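PDB 1ZPU: iron transport multicopper oxidase FET3 from Saccharomyces cerevisiae, which oxidises ferrous to ferric iron with four copper ions, reducing dioxygen to water, so that the permease FTR1 can carry the iron into the yeast cell. Local coordinates for residues Ala400-Arg406 and Pro433-Leu439; Gln111-Gly115 and Glu141-Val147. The contacts are given in a common frame with arbitrary orientation. Residue numbers count along the deposited sequence, not the author numbering.

Contact 1 of 2, residues Ala400-Arg406 and Pro433-Leu439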
ATOM      1  N   ALA A 400      -0.843  11.701   4.306  1.00 69.06           N
ATOM      2  CA  ALA A 400       0.042  11.112   5.294  1.00 69.08           C
ATOM      3  C   ALA A 400      -0.555  11.475   6.654  1.00 69.12           C
ATOM      4  O   ALA A 400      -0.716  12.652   6.973  1.00 69.29           O
ATOM      5  CB  ALA A 400       1.437  11.669   5.152  1.00 68.88           C
ATOM      6  N   PHE A 401      -0.910  10.473   7.448  1.00 69.07           N
ATOM      7  CA  PHE A 401      -1.593  10.721   8.718  1.00 69.08           C
ATOM      8  C   PHE A 401      -0.647  10.796   9.910  1.00 69.03           C
ATOM      9  O   PHE A 401       0.488  10.343   9.836  1.00 68.95           O
ATOM     10  CB  PHE A 401      -2.639   9.641   8.971  1.00 69.21           C
ATOM     11  CG  PHE A 401      -2.143   8.265   8.708  1.00 69.26           C
ATOM     12  CD1 PHE A 401      -2.476   7.615   7.532  1.00 70.08           C
ATOM     13  CD2 PHE A 401      -1.325   7.622   9.625  1.00 69.93           C
ATOM     14  CE1 PHE A 401      -2.004   6.333   7.269  1.00 70.62           C
ATOM     15  CE2 PHE A 401      -0.847   6.343   9.379  1.00 70.33           C
ATOM     16  CZ  PHE A 401      -1.187   5.693   8.200  1.00 70.20           C
ATOM     17  N   GLN A 402      -1.132  11.363  11.007  1.00 69.16           N
ATOM     18  CA  GLN A 402      -0.407  11.354  12.280  1.00 69.44           C
ATOM     19  C   GLN A 402      -0.743  10.083  13.050  1.00 69.32           C
ATOM     20  O   GLN A 402      -1.916   9.785  13.281  1.00 69.41           O
ATOM     21  CB  GLN A 402      -0.768  12.574  13.145  1.00 69.25           C
ATOM     22  CG  GLN A 402      -0.549  13.912  12.462  1.00 69.79           C
ATOM     23  CD  GLN A 402      -0.633  15.107  13.405  1.00 70.45           C
ATOM     24  OE1 GLN A 402      -1.306  15.062  14.437  1.00 71.59           O
ATOM     25  NE2 GLN A 402       0.045  16.204  13.036  1.00 72.00           N
ATOM     26  N   THR A 403       0.284   9.336  13.446  1.00 69.21           N
ATOM     27  CA  THR A 403       0.099   8.146  14.262  1.00 69.22           C
ATOM     28  C   THR A 403       0.193   8.541  15.716  1.00 69.14           C
ATOM     29  O   THR A 403       1.285   8.821  16.218  1.00 69.35           O
ATOM     30  CB  THR A 403       1.189   7.104  13.983  1.00 69.30           C
ATOM     31  OG1 THR A 403       1.245   6.824  12.577  1.00 70.14           O
ATOM     32  CG2 THR A 403       0.890   5.820  14.726  1.00 69.25           C
ATOM     33  N   ILE A 404      -0.941   8.564  16.402  1.00 69.02           N
ATOM     34  CA  ILE A 404      -0.964   9.047  17.789  1.00 68.90           C
ATOM     35  C   ILE A 404      -1.046   7.931  18.844  1.00 68.95           C
ATOM     36  O   ILE A 404      -0.646   8.130  19.996  1.00 69.05           O
ATOM     37  CB  ILE A 404      -2.049  10.118  18.015  1.00 68.70           C
ATOM     38  CG1 ILE A 404      -3.439   9.508  17.916  1.00 68.55           C
ATOM     39  CG2 ILE A 404      -1.896  11.250  17.006  1.00 68.52           C
ATOM     40  CD1 ILE A 404      -4.479  10.339  18.575  1.00 69.01           C
ATOM     41  N   GLN A 405      -1.574   6.771  18.453  1.00 68.92           N
ATOM     42  CA  GLN A 405      -1.483   5.546  19.267  1.00 68.87           C
ATOM     43  C   GLN A 405      -1.412   4.302  18.396  1.00 68.98           C
ATOM     44  O   GLN A 405      -2.117   4.195  17.393  1.00 69.19           O
ATOM     45  CB  GLN A 405      -2.644   5.405  20.265  1.00 68.78           C
ATOM     46  CG  GLN A 405      -2.664   4.036  20.969  1.00 68.53           C
ATOM     47  CD  GLN A 405      -3.505   3.991  22.237  1.00 68.57           C
ATOM     48  OE1 GLN A 405      -3.307   4.779  23.170  1.00 68.62           O
ATOM     49  NE2 GLN A 405      -4.428   3.038  22.289  1.00 67.15           N
ATOM     50  N   ARG A 406      -0.546   3.374  18.787  1.00 68.92           N
ATOM     51  CA  ARG A 406      -0.489   2.058  18.185  1.00 68.62           C
ATOM     52  C   ARG A 406      -0.104   1.047  19.260  1.00 68.71           C
ATOM     53  O   ARG A 406       1.081   0.825  19.528  1.00 68.78           O
ATOM     54  CB  ARG A 406       0.519   2.027  17.044  1.00 68.35           C
ATOM     55  CG  ARG A 406       0.567   0.668  16.376  1.00 68.60           C
ATOM     56  CD  ARG A 406       1.982   0.209  16.238  1.00 68.46           C
ATOM     57  NE  ARG A 406       2.342   0.220  14.843  1.00 69.32           N
ATOM     58  CZ  ARG A 406       3.531   0.551  14.366  1.00 70.97           C
ATOM     59  NH1 ARG A 406       4.508   0.918  15.188  1.00 69.00           N
ATOM     60  NH2 ARG A 406       3.730   0.517  13.040  1.00 74.00           N
ATOM     61  N   PRO A 433       3.564  13.863  16.594  1.00 69.42           N
ATOM     62  CA  PRO A 433       3.404  12.482  16.164  1.00 69.35           C
ATOM     63  C   PRO A 433       4.149  12.186  14.885  1.00 69.44           C
ATOM     64  O   PRO A 433       4.371  13.081  14.070  1.00 69.69           O
ATOM     65  CB  PRO A 433       1.901  12.364  15.893  1.00 69.37           C
ATOM     66  CG  PRO A 433       1.285  13.518  16.574  1.00 69.33           C
ATOM     67  CD  PRO A 433       2.293  14.598  16.500  1.00 69.57           C
ATOM     68  N   MET A 434       4.519  10.922  14.723  1.00 69.32           N
ATOM     69  CA  MET A 434       5.076  10.424  13.484  1.00 69.20           C
ATOM     70  C   MET A 434       4.011  10.542  12.394  1.00 69.21           C
ATOM     71  O   MET A 434       2.817  10.576  12.693  1.00 69.30           O
ATOM     72  CB  MET A 434       5.519   8.974  13.691  1.00 69.05           C
ATOM     73  CG  MET A 434       5.907   8.228  12.445  1.00 69.39           C
ATOM     74  SD  MET A 434       4.499   7.369  11.712  1.00 70.06           S
ATOM     75  CE  MET A 434       4.489   5.803  12.576  1.00 68.39           C
ATOM     76  N   ARG A 435       4.448  10.622  11.139  1.00 69.17           N
ATOM     77  CA  ARG A 435       3.550  10.683   9.994  1.00 68.98           C
ATOM     78  C   ARG A 435       3.982   9.701   8.904  1.00 69.32           C
ATOM     79  O   ARG A 435       5.182   9.588   8.601  1.00 69.62           O
ATOM     80  CB  ARG A 435       3.522  12.098   9.429  1.00 68.65           C
ATOM     81  CG  ARG A 435       2.358  12.933   9.887  1.00 68.30           C
ATOM     82  CD  ARG A 435       2.800  14.334  10.270  1.00 67.50           C
ATOM     83  NE  ARG A 435       3.622  14.981   9.251  1.00 66.34           N
ATOM     84  CZ  ARG A 435       4.645  15.778   9.533  1.00 66.06           C
ATOM     85  NH1 ARG A 435       4.969  16.013  10.798  1.00 66.26           N
ATOM     86  NH2 ARG A 435       5.348  16.335   8.558  1.00 65.58           N
ATOM     87  N   ARG A 436       3.006   8.997   8.323  1.00 69.16           N
ATOM     88  CA  ARG A 436       3.240   8.123   7.185  1.00 68.95           C
ATOM     89  C   ARG A 436       1.922   7.764   6.505  1.00 69.36           C
ATOM     90  O   ARG A 436       0.866   8.256   6.917  1.00 69.34           O
ATOM     91  CB  ARG A 436       4.013   6.873   7.604  1.00 68.84           C
ATOM     92  CG  ARG A 436       3.327   5.917   8.602  1.00 69.25           C
ATOM     93  CD  ARG A 436       4.285   4.789   9.016  1.00 68.16           C
ATOM     94  NE  ARG A 436       5.094   4.376   7.875  1.00 67.56           N
ATOM     95  CZ  ARG A 436       6.197   3.645   7.937  1.00 67.84           C
ATOM     96  NH1 ARG A 436       6.661   3.218   9.099  1.00 68.38           N
ATOM     97  NH2 ARG A 436       6.838   3.335   6.823  1.00 67.77           N
ATOM     98  N   ASP A 437       1.977   6.919   5.469  1.00 69.49           N
ATOM     99  CA  ASP A 437       0.765   6.548   4.744  1.00 69.69           C
ATOM    100  C   ASP A 437       0.348   5.100   4.969  1.00 69.67           C
ATOM    101  O   ASP A 437      -0.737   4.688   4.570  1.00 69.84           O
ATOM    102  CB  ASP A 437       0.861   6.900   3.251  1.00 69.97           C
ATOM    103  CG  ASP A 437       1.955   6.132   2.530  1.00 71.09           C
ATOM    104  OD1 ASP A 437       2.749   6.805   1.834  1.00 72.34           O
ATOM    105  OD2 ASP A 437       2.014   4.876   2.642  1.00 70.33           O
ATOM    106  N   THR A 438       1.203   4.330   5.626  1.00 69.57           N
ATOM    107  CA  THR A 438       0.923   2.921   5.823  1.00 69.28           C
ATOM    108  C   THR A 438       1.444   2.524   7.195  1.00 69.03           C
ATOM    109  O   THR A 438       2.589   2.792   7.530  1.00 68.72           O
ATOM    110  CB  THR A 438       1.553   2.077   4.684  1.00 69.60           C
ATOM    111  OG1 THR A 438       1.172   2.639   3.412  1.00 70.06           O
ATOM    112  CG2 THR A 438       1.123   0.617   4.756  1.00 69.02           C
ATOM    113  N   LEU A 439       0.573   1.886   7.973  1.00 68.97           N
ATOM    114  CA  LEU A 439       0.797   1.617   9.384  1.00 68.79           C
ATOM    115  C   LEU A 439       0.167   0.286   9.747  1.00 68.89           C
ATOM    116  O   LEU A 439      -0.942   0.015   9.339  1.00 69.23           O
ATOM    117  CB  LEU A 439       0.153   2.725  10.223  1.00 68.40           C
ATOM    118  CG  LEU A 439       0.248   2.652  11.748  1.00 68.13           C
ATOM    119  CD1 LEU A 439       1.576   3.228  12.258  1.00 67.72           C
ATOM    120  CD2 LEU A 439      -0.945   3.347  12.399  1.00 66.50           C
TER
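F401, L439 and T403 bury the most surface here: F401 and T403 of strand 401-406 meet a segment that passes from strand 434-436 into strand 438-441, where L439 lies. F401 opens its strand and pairs antiparallel with R436: F401 N donates to R436 O at 2.9 Å, and R436 N returns to F401 O at 3.2 Å. Its ring, with R436 O over one face, extends toward D437, T438 and L439. F401 CZ lies 3.8 Å from L439 CB, which meets the ring at its edge, while F401 CE1 comes within 3.4 Å of D437 O. T403 sits on the same sheet face as F401. Its amide N bonds M434 O at 2.9 Å, and its OG1 touches M434 CE (3.4 Å) and L439 CD1 (3.6 Å). That same L439 CD1 lies 3.5 Å from R406 NH2, over a face of the guanidinium, whose charge is met by D298 and D299. On the other face, Q402 CG and R435 CG pack at 4.0 Å.

D437 OD2 hydrogen-bonds H62, a type 3 copper ligand, and its backbone O hydrogen-bonds H395, a type 2 ligand. At D437 the chain leaves strand 434-436, an edge strand of its sheet, for strand 438-441, at the edge of the facing sheet beside 392-396, a crossing as in the cupredoxin Greek-key beta sandwich, here the third plastocyanin-like domain.

Contact 2 of 2, residues Gln111-Gly115 and Glu141-Val147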
ATOM      1  N   GLN A 111      -3.369  -8.592  -9.336  1.00 70.41           N
ATOM      2  CA  GLN A 111      -2.497  -8.118 -10.389  1.00 69.98           C
ATOM      3  C   GLN A 111      -1.072  -7.704  -9.941  1.00 69.68           C
ATOM      4  O   GLN A 111      -0.102  -8.248 -10.448  1.00 70.06           O
ATOM      5  CB  GLN A 111      -3.225  -6.989 -11.110  1.00 70.25           C
ATOM      6  CG  GLN A 111      -2.864  -6.790 -12.540  1.00 70.40           C
ATOM      7  CD  GLN A 111      -4.095  -6.554 -13.397  1.00 70.28           C
ATOM      8  OE1 GLN A 111      -4.344  -5.443 -13.868  1.00 70.21           O
ATOM      9  NE2 GLN A 111      -4.883  -7.605 -13.589  1.00 70.13           N
ATOM     10  N   TYR A 112      -0.903  -6.783  -8.997  1.00 69.20           N
ATOM     11  CA  TYR A 112       0.488  -6.354  -8.722  1.00 69.21           C
ATOM     12  C   TYR A 112       1.447  -7.434  -8.190  1.00 69.50           C
ATOM     13  O   TYR A 112       2.639  -7.385  -8.486  1.00 69.79           O
ATOM     14  CB  TYR A 112       0.624  -5.022  -7.968  1.00 68.93           C
ATOM     15  CG  TYR A 112       0.641  -5.047  -6.454  1.00 68.82           C
ATOM     16  CD1 TYR A 112       1.804  -5.358  -5.732  1.00 68.43           C
ATOM     17  CD2 TYR A 112      -0.492  -4.681  -5.737  1.00 68.74           C
ATOM     18  CE1 TYR A 112       1.808  -5.336  -4.332  1.00 67.46           C
ATOM     19  CE2 TYR A 112      -0.504  -4.655  -4.364  1.00 68.42           C
ATOM     20  CZ  TYR A 112       0.636  -4.976  -3.662  1.00 69.10           C
ATOM     21  OH  TYR A 112       0.547  -4.936  -2.286  1.00 70.28           O
ATOM     22  N   GLU A 113       0.946  -8.404  -7.427  1.00 69.75           N
ATOM     23  CA  GLU A 113       1.766  -9.573  -7.082  1.00 70.06           C
ATOM     24  C   GLU A 113       2.309 -10.279  -8.306  1.00 69.75           C
ATOM     25  O   GLU A 113       3.374 -10.850  -8.252  1.00 70.01           O
ATOM     26  CB  GLU A 113       1.023 -10.596  -6.217  1.00 70.46           C
ATOM     27  CG  GLU A 113       1.216 -10.374  -4.712  1.00 74.05           C
ATOM     28  CD  GLU A 113       2.503 -10.966  -4.137  1.00 77.28           C
ATOM     29  OE1 GLU A 113       3.620 -10.820  -4.696  1.00 78.34           O
ATOM     30  OE2 GLU A 113       2.392 -11.584  -3.072  1.00 80.90           O
ATOM     31  N   ASP A 114       1.580 -10.239  -9.409  1.00 69.69           N
ATOM     32  CA  ASP A 114       2.026 -10.903 -10.615  1.00 69.70           C
ATOM     33  C   ASP A 114       2.960 -10.029 -11.450  1.00 69.64           C
ATOM     34  O   ASP A 114       3.185 -10.308 -12.634  1.00 69.84           O
ATOM     35  CB  ASP A 114       0.825 -11.419 -11.420  1.00 70.00           C
ATOM     36  CG  ASP A 114       0.136 -12.631 -10.752  1.00 71.40           C
ATOM     37  OD1 ASP A 114       0.754 -13.289  -9.874  1.00 72.79           O
ATOM     38  OD2 ASP A 114      -1.028 -12.934 -11.109  1.00 72.78           O
ATOM     39  N   GLY A 115       3.496  -8.969 -10.839  1.00 69.47           N
ATOM     40  CA  GLY A 115       4.628  -8.240 -11.420  1.00 69.51           C
ATOM     41  C   GLY A 115       4.421  -6.778 -11.775  1.00 69.74           C
ATOM     42  O   GLY A 115       5.404  -6.062 -12.027  1.00 70.04           O
ATOM     43  N   GLU A 141       7.650 -10.806  -1.571  1.00 68.82           N
ATOM     44  CA  GLU A 141       7.566 -12.275  -1.602  1.00 68.94           C
ATOM     45  C   GLU A 141       7.204 -12.697  -3.023  1.00 68.94           C
ATOM     46  O   GLU A 141       6.766 -11.863  -3.819  1.00 68.92           O
ATOM     47  CB  GLU A 141       6.557 -12.829  -0.592  1.00 68.55           C
ATOM     48  CG  GLU A 141       5.078 -12.682  -0.998  1.00 69.96           C
ATOM     49  CD  GLU A 141       4.565 -11.255  -0.877  1.00 71.33           C
ATOM     50  OE1 GLU A 141       4.260 -10.831   0.274  1.00 69.95           O
ATOM     51  OE2 GLU A 141       4.480 -10.565  -1.937  1.00 71.66           O
ATOM     52  N   TRP A 142       7.386 -13.978  -3.335  1.00 68.82           N
ATOM     53  CA  TRP A 142       7.088 -14.478  -4.669  1.00 68.74           C
ATOM     54  C   TRP A 142       6.273 -15.796  -4.635  1.00 68.99           C
ATOM     55  O   TRP A 142       6.579 -16.718  -3.859  1.00 69.22           O
ATOM     56  CB  TRP A 142       8.395 -14.634  -5.448  1.00 68.47           C
ATOM     57  CG  TRP A 142       8.189 -14.936  -6.873  1.00 68.07           C
ATOM     58  CD1 TRP A 142       8.518 -16.084  -7.526  1.00 67.90           C
ATOM     59  CD2 TRP A 142       7.595 -14.082  -7.838  1.00 68.47           C
ATOM     60  NE1 TRP A 142       8.168 -16.003  -8.850  1.00 67.63           N
ATOM     61  CE2 TRP A 142       7.589 -14.783  -9.069  1.00 67.40           C
ATOM     62  CE3 TRP A 142       7.049 -12.797  -7.788  1.00 68.73           C
ATOM     63  CZ2 TRP A 142       7.072 -14.241 -10.231  1.00 66.23           C
ATOM     64  CZ3 TRP A 142       6.528 -12.258  -8.964  1.00 68.28           C
ATOM     65  CH2 TRP A 142       6.548 -12.984 -10.162  1.00 67.22           C
ATOM     66  N   TYR A 143       5.233 -15.860  -5.464  1.00 69.03           N
ATOM     67  CA  TYR A 143       4.390 -17.054  -5.611  1.00 68.89           C
ATOM     68  C   TYR A 143       4.715 -17.740  -6.910  1.00 68.90           C
ATOM     69  O   TYR A 143       5.149 -17.098  -7.861  1.00 69.25           O
ATOM     70  CB  TYR A 143       2.897 -16.690  -5.594  1.00 68.65           C
ATOM     71  CG  TYR A 143       2.360 -16.303  -4.229  1.00 68.09           C
ATOM     72  CD1 TYR A 143       2.529 -15.020  -3.737  1.00 68.37           C
ATOM     73  CD2 TYR A 143       1.689 -17.221  -3.434  1.00 68.71           C
ATOM     74  CE1 TYR A 143       2.049 -14.651  -2.493  1.00 68.40           C
ATOM     75  CE2 TYR A 143       1.198 -16.864  -2.178  1.00 69.46           C
ATOM     76  CZ  TYR A 143       1.388 -15.572  -1.719  1.00 68.89           C
ATOM     77  OH  TYR A 143       0.911 -15.184  -0.490  1.00 69.17           O
ATOM     78  N   HIS A 144       4.503 -19.049  -6.949  1.00 69.00           N
ATOM     79  CA  HIS A 144       4.719 -19.846  -8.152  1.00 68.92           C
ATOM     80  C   HIS A 144       3.472 -19.985  -8.993  1.00 69.09           C
ATOM     81  O   HIS A 144       3.533 -20.414 -10.134  1.00 69.51           O
ATOM     82  CB  HIS A 144       5.202 -21.223  -7.750  1.00 68.90           C
ATOM     83  CG  HIS A 144       6.650 -21.252  -7.405  1.00 69.42           C
ATOM     84  ND1 HIS A 144       7.391 -22.416  -7.393  1.00 69.53           N
ATOM     85  CD2 HIS A 144       7.508 -20.249  -7.109  1.00 66.95           C
ATOM     86  CE1 HIS A 144       8.641 -22.127  -7.080  1.00 68.22           C
ATOM     87  NE2 HIS A 144       8.734 -20.822  -6.899  1.00 68.25           N
ATOM     88  N   ASP A 145       2.332 -19.652  -8.412  1.00 69.27           N
ATOM     89  CA  ASP A 145       1.088 -19.642  -9.134  1.00 69.51           C
ATOM     90  C   ASP A 145       0.590 -18.212  -9.237  1.00 69.35           C
ATOM     91  O   ASP A 145       0.820 -17.404  -8.342  1.00 69.46           O
ATOM     92  CB  ASP A 145       0.058 -20.517  -8.422  1.00 70.01           C
ATOM     93  CG  ASP A 145       0.475 -21.990  -8.361  1.00 72.01           C
ATOM     94  OD1 ASP A 145       0.079 -22.789  -9.263  1.00 73.31           O
ATOM     95  OD2 ASP A 145       1.203 -22.348  -7.406  1.00 74.15           O
ATOM     96  N   LEU A 146      -0.095 -17.907 -10.331  1.00 69.39           N
ATOM     97  CA  LEU A 146      -0.709 -16.603 -10.538  1.00 69.36           C
ATOM     98  C   LEU A 146      -1.823 -16.370  -9.535  1.00 69.24           C
ATOM     99  O   LEU A 146      -2.452 -17.307  -9.052  1.00 69.10           O
ATOM    100  CB  LEU A 146      -1.290 -16.504 -11.940  1.00 69.87           C
ATOM    101  CG  LEU A 146      -0.364 -16.627 -13.144  1.00 70.70           C
ATOM    102  CD1 LEU A 146      -0.105 -18.099 -13.495  1.00 72.22           C
ATOM    103  CD2 LEU A 146      -1.058 -15.947 -14.283  1.00 71.66           C
ATOM    104  N   VAL A 147      -2.078 -15.103  -9.233  1.00 69.19           N
ATOM    105  CA  VAL A 147      -3.091 -14.755  -8.258  1.00 69.07           C
ATOM    106  C   VAL A 147      -4.476 -15.241  -8.683  1.00 69.25           C
ATOM    107  O   VAL A 147      -5.215 -15.777  -7.871  1.00 69.26           O
ATOM    108  CB  VAL A 147      -3.039 -13.281  -7.955  1.00 68.61           C
ATOM    109  CG1 VAL A 147      -4.058 -12.916  -6.924  1.00 69.32           C
ATOM    110  CG2 VAL A 147      -1.693 -12.979  -7.422  1.00 69.03           C
TER
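D114 provides the clearest polar link: V147 N donates to D114 OD2 at 3.1 Å, with a weaker bond to D114 OD1 at 3.4 Å. V147 is the first residue of helix 147-154 and L146 holds the N-cap position, so the D114 carboxylate takes up a first-turn amide of the helix from across the contact. R22 forms a salt bridge with D114 OD1 and also bonds the backbone O of Y143, tying the two segments through a third part of the chain.

E113 OE2 and E141 OE2 lie 2.6 Å apart, and the E141 carboxylate accepts hydrogen bonds from the backbone amides of G197, F198 and V199. E113 OE2 further touches the edge of the Y143 ring, 3.1 Å from CE1. These side chains lie at a junction between cupredoxin domains: residues 111-115, with a short 3-10 turn, link strands 100-105 and 117-123 of the first domain, whereas 141-147 leads out of strand 133-142 of the second.

Around these carboxylates carbon atoms close the packing. E113 CB rests 3.8 Å from V147 CG2. W142 CZ3 approaches E113 O at 3.5 Å, and the indole continues onto R22 and V24 of strand 22-27. From the third domain, W467 of helix 466-470 packs against V147, and the Y143 hydroxyl hydrogen-bonds P165 O and W467 NE1.

Contact 2 comes first along the chain and closes before contact 1 opens. Their centres are 29 Å apart, on opposite sides of the centre of the chain, although their nearest atoms come within about 9 Å; they do not touch and share no sheet. Contact 1 lies wholly within the third cupredoxin domain, whereas contact 2 joins the first to the second. Contact 1 lies beside ligands of the trinuclear cluster, while in contact 2 the E113 side chain stays about 9 Å from those of H105 and H464. Since the type 2 and type 3 sites combine ligands of the first and third domains, they depend on how these domains are assembled.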